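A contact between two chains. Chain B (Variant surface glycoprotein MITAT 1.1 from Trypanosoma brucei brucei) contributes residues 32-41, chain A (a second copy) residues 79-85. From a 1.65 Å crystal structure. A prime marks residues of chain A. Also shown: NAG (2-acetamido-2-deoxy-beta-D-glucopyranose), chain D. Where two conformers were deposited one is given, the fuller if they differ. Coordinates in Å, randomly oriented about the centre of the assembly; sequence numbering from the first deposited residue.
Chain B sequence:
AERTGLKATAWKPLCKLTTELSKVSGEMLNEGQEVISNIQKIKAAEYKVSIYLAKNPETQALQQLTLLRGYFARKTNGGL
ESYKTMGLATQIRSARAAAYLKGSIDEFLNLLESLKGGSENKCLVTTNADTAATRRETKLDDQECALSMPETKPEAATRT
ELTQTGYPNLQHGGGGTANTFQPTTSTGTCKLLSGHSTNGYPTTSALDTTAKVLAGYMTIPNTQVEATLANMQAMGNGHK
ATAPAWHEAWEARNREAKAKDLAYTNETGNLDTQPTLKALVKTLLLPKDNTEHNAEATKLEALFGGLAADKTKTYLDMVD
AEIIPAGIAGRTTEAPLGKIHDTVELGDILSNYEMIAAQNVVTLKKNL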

# COMPACT_ATOMS: atom_id res chain seq x y z
N GLY B 32 -5.82 -5.37 1.44
CA GLY B 32 -6.05 -4.25 2.39
C GLY B 32 -7.51 -3.77 2.46
O GLY B 32 -8.08 -3.49 3.54
N GLN B 33 -8.15 -3.76 1.31
CA GLN B 33 -9.60 -3.48 1.27
C GLN B 33 -10.42 -4.47 2.06
O GLN B 33 -11.33 -4.13 2.80
CB GLN B 33 -10.08 -3.36 -0.13
CG GLN B 33 -9.54 -2.11 -0.85
CD GLN B 33 -9.99 -2.02 -2.27
OE1 GLN B 33 -10.12 -3.04 -2.94
NE2 GLN B 33 -10.26 -0.79 -2.76
N GLU B 34 -10.08 -5.72 1.95
CA GLU B 34 -10.79 -6.77 2.70
C GLU B 34 -10.48 -6.70 4.18
O GLU B 34 -11.38 -7.00 4.99
CB GLU B 34 -10.48 -8.17 2.12
CG GLU B 34 -11.10 -8.37 0.76
CD GLU B 34 -12.67 -8.38 0.84
OE1 GLU B 34 -13.27 -8.93 1.85
OE2 GLU B 34 -13.32 -7.81 -0.09
N VAL B 35 -9.21 -6.38 4.55
CA VAL B 35 -8.91 -6.14 5.98
C VAL B 35 -9.80 -5.05 6.52
O VAL B 35 -10.45 -5.22 7.56
CB VAL B 35 -7.44 -5.74 6.20
CG1 VAL B 35 -7.22 -5.16 7.56
CG2 VAL B 35 -6.50 -6.91 5.90
N ILE B 36 -9.85 -3.94 5.82
CA ILE B 36 -10.68 -2.82 6.31
C ILE B 36 -12.15 -3.24 6.34
O ILE B 36 -12.85 -2.95 7.32
CB ILE B 36 -10.44 -1.58 5.46
CG1 ILE B 36 -8.97 -1.12 5.68
CG2 ILE B 36 -11.41 -0.49 5.87
CD1 ILE B 36 -8.51 -0.09 4.69
N SER B 37 -12.63 -3.90 5.27
CA SER B 37 -13.99 -4.40 5.22
C SER B 37 -14.33 -5.26 6.44
O SER B 37 -15.39 -5.10 7.08
CB SER B 37 -14.21 -5.19 3.88
OG SER B 37 -15.52 -5.68 3.87
N ASN B 38 -13.41 -6.17 6.80
CA ASN B 38 -13.64 -6.99 7.95
C ASN B 38 -13.72 -6.17 9.24
O ASN B 38 -14.61 -6.38 10.08
CB ASN B 38 -12.55 -8.02 8.10
CG ASN B 38 -12.78 -9.25 7.25
OD1 ASN B 38 -13.76 -9.35 6.51
ND2 ASN B 38 -11.84 -10.22 7.35
N ILE B 39 -12.85 -5.15 9.38
CA ILE B 39 -12.89 -4.25 10.52
C ILE B 39 -14.23 -3.51 10.58
O ILE B 39 -14.85 -3.39 11.60
CB ILE B 39 -11.71 -3.28 10.42
CG1 ILE B 39 -10.40 -4.02 10.68
CG2 ILE B 39 -11.92 -2.06 11.32
CD1 ILE B 39 -9.17 -3.26 10.29
N GLN B 40 -14.68 -3.06 9.42
CA GLN B 40 -15.98 -2.39 9.29
C GLN B 40 -17.16 -3.29 9.61
O GLN B 40 -18.12 -2.84 10.27
CB GLN B 40 -16.16 -1.79 7.92
CG GLN B 40 -15.19 -0.70 7.56
CD GLN B 40 -15.40 -0.29 6.13
OE1 GLN B 40 -15.30 -1.10 5.22
NE2 GLN B 40 -15.74 0.98 5.93
N LYS B 41 -17.07 -4.55 9.20
CA LYS B 41 -18.15 -5.52 9.57
C LYS B 41 -18.31 -5.71 11.07
O LYS B 41 -19.43 -5.84 11.62
CB LYS B 41 -17.93 -6.86 8.87
CG LYS B 41 -18.20 -6.82 7.38
CD LYS B 41 -17.86 -8.18 6.68
CE LYS B 41 -18.15 -8.09 5.22
NZ LYS B 41 -17.80 -9.40 4.59
C1 NAG D . -18.20 -11.10 13.17
C2 NAG D . -18.39 -10.81 11.70
C3 NAG D . -19.53 -9.83 11.48
C4 NAG D . -20.79 -10.41 12.12
C5 NAG D . -20.54 -10.73 13.57
C6 NAG D . -21.76 -11.39 14.22
C7 NAG D . -16.43 -10.78 10.23
C8 NAG D . -15.17 -10.08 9.74
N2 NAG D . -17.16 -10.22 11.18
O3 NAG D . -19.77 -9.63 10.07
O4 NAG D . -21.87 -9.46 12.05
O5 NAG D . -19.45 -11.66 13.69
O6 NAG D . -22.10 -12.61 13.55
O7 NAG D . -16.76 -11.84 9.76
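Chain A, residues 79-85: GLESYKT

Both stretches are helical. Residues 32-41 of chain B form part of a longer helix that extends beyond them in both directions. Residues 79-85 of chain A likewise belong to a longer helix, with a wider pi-type turn at 83-85. The regular i to i+4 bonds run through both segments, for example Gln40 N to Ile36 O at 2.8 Å and Lys84′ N to Leu80′ O at 3.0 Å.

The two helices run in nearly opposite directions. The angle between their N-to-C directions is 158°, and the signed crossing angle is -158°. The axes approach to 9.5 Å, which leaves room for side chains to interlock between them. The register is set near one end of the pair, where the CA atoms of Gln33 and Lys84′ lie 5.3 Å apart. Because the helices are antiparallel, moving forward along chain B means moving back along chain A. Gln33 lies beside Lys84′, and Gln40, two turns later, reaches back to Leu80′ and Glu81′. The contact buries 441 Å², both sides summed.

Lys84′ has the largest covered area of any residue in the two stretches, 113 Å². Its side chain is a knob in a hole formed by Gln33, Ile36, Ser37 and Gln40. The chain is extended at chi1 and chi2 (both t), turns at chi3 (p, 74°) and is extended again at chi4. Its aliphatic part packs against chain B: Lys84′ CB is 3.8 Å from Ile36 CG2, and Lys84′ CG is 4.0 Å from Gln33 CG. Lys84′ CD lies 4.0 Å from Ser37 N. The charged end then reaches Gln40, with Lys84′ NZ donating a hydrogen bond to Gln40 OE1 at 2.8 Å.

Gln40 uses both ends of its amide. While OE1 accepts from the lysine, Gln40 NE2 donates to Glu81′ OE1 at 3.0 Å, with a nearly straight N-H...O angle of 169°. Within chain A, Lys84′ NZ and Glu81′ OE1 form a salt bridge at 3.2 Å; the hydrogen bond between them is weak. The amide of Gln40 thus joins both members of this ion pair. The CA-to-CB bond of Glu81′ points away overall, but the end of its side chain comes nearer and so can meet Gln40.

Gln33 makes the other polar link. Its CA-to-CB bond points sideways, yet the end of the side chain comes nearer chain A. Gln33 NE2 donates to the backbone oxygen Lys84′ O at 3.0 Å, with an angle of 157°.

Apolar side chains complete the contact. The CA-to-CB bond of Ile36 points toward chain A: Ile36 CG2 is 3.8 Å from Leu80′ CD1, and Ile36 CD1 is 3.9 Å from Tyr83′ CD2. The CA-to-CB bond of Leu80′ points toward chain B, and Leu80′ also meets Ile39, with Leu80′ CD2 4.2 Å from Ile39 CG2. The same Leu80′ CD2 lies 4.0 Å from Gln40 CG, so the aliphatic part of the glutamine adds to this packing.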

# COMPACT_ATOMS: atom_id res chain seq x y z
N GLY A 79 -14.45 8.47 6.90
CA GLY A 79 -12.98 8.47 6.67
C GLY A 79 -12.40 7.08 6.40
O GLY A 79 -11.65 6.87 5.40
N LEU A 80 -12.81 6.11 7.22
CA LEU A 80 -12.34 4.74 7.03
C LEU A 80 -12.85 4.19 5.68
O LEU A 80 -12.09 3.56 4.96
CB LEU A 80 -12.74 3.82 8.20
CG LEU A 80 -12.10 2.41 8.21
CD1 LEU A 80 -10.57 2.40 8.16
CD2 LEU A 80 -12.56 1.61 9.44
N GLU A 81 -14.14 4.41 5.37
CA GLU A 81 -14.64 4.03 4.07
C GLU A 81 -13.89 4.67 2.93
O GLU A 81 -13.62 3.98 1.93
CB GLU A 81 -16.14 4.37 3.99
CG GLU A 81 -16.82 4.00 2.67
CD GLU A 81 -16.99 2.52 2.41
OE1 GLU A 81 -16.53 1.67 3.16
OE2 GLU A 81 -17.58 2.21 1.36
N SER A 82 -13.61 5.97 3.01
CA SER A 82 -12.86 6.67 1.96
C SER A 82 -11.43 6.10 1.83
O SER A 82 -10.91 6.00 0.71
CB SER A 82 -12.75 8.16 2.21
OG SER A 82 -14.02 8.81 2.15
N TYR A 83 -10.79 5.76 2.94
CA TYR A 83 -9.47 5.14 2.85
C TYR A 83 -9.56 3.77 2.09
O TYR A 83 -8.78 3.46 1.21
CB TYR A 83 -8.82 4.95 4.24
CG TYR A 83 -7.35 4.56 4.13
CD1 TYR A 83 -6.47 5.34 3.47
CD2 TYR A 83 -6.90 3.43 4.69
CE1 TYR A 83 -5.11 5.00 3.38
CE2 TYR A 83 -5.56 3.06 4.59
CZ TYR A 83 -4.69 3.88 3.97
OH TYR A 83 -3.36 3.51 3.87
N LYS A 84 -10.57 2.98 2.40
CA LYS A 84 -10.75 1.72 1.70
C LYS A 84 -11.00 1.88 0.24
O LYS A 84 -10.36 1.19 -0.57
CB LYS A 84 -11.91 0.92 2.33
CG LYS A 84 -12.10 -0.47 1.68
CD LYS A 84 -13.30 -1.24 2.30
CE LYS A 84 -14.62 -0.70 1.87
NZ LYS A 84 -15.78 -1.41 2.52
N THR A 85 -11.95 2.76 -0.10
CA THR A 85 -12.42 2.82 -1.45
C THR A 85 -11.55 3.66 -2.39
O THR A 85 -11.52 3.35 -3.55
CB THR A 85 -13.86 3.33 -1.54
OG1 THR A 85 -13.87 4.64 -1.03
CG2 THR A 85 -14.76 2.48 -0.75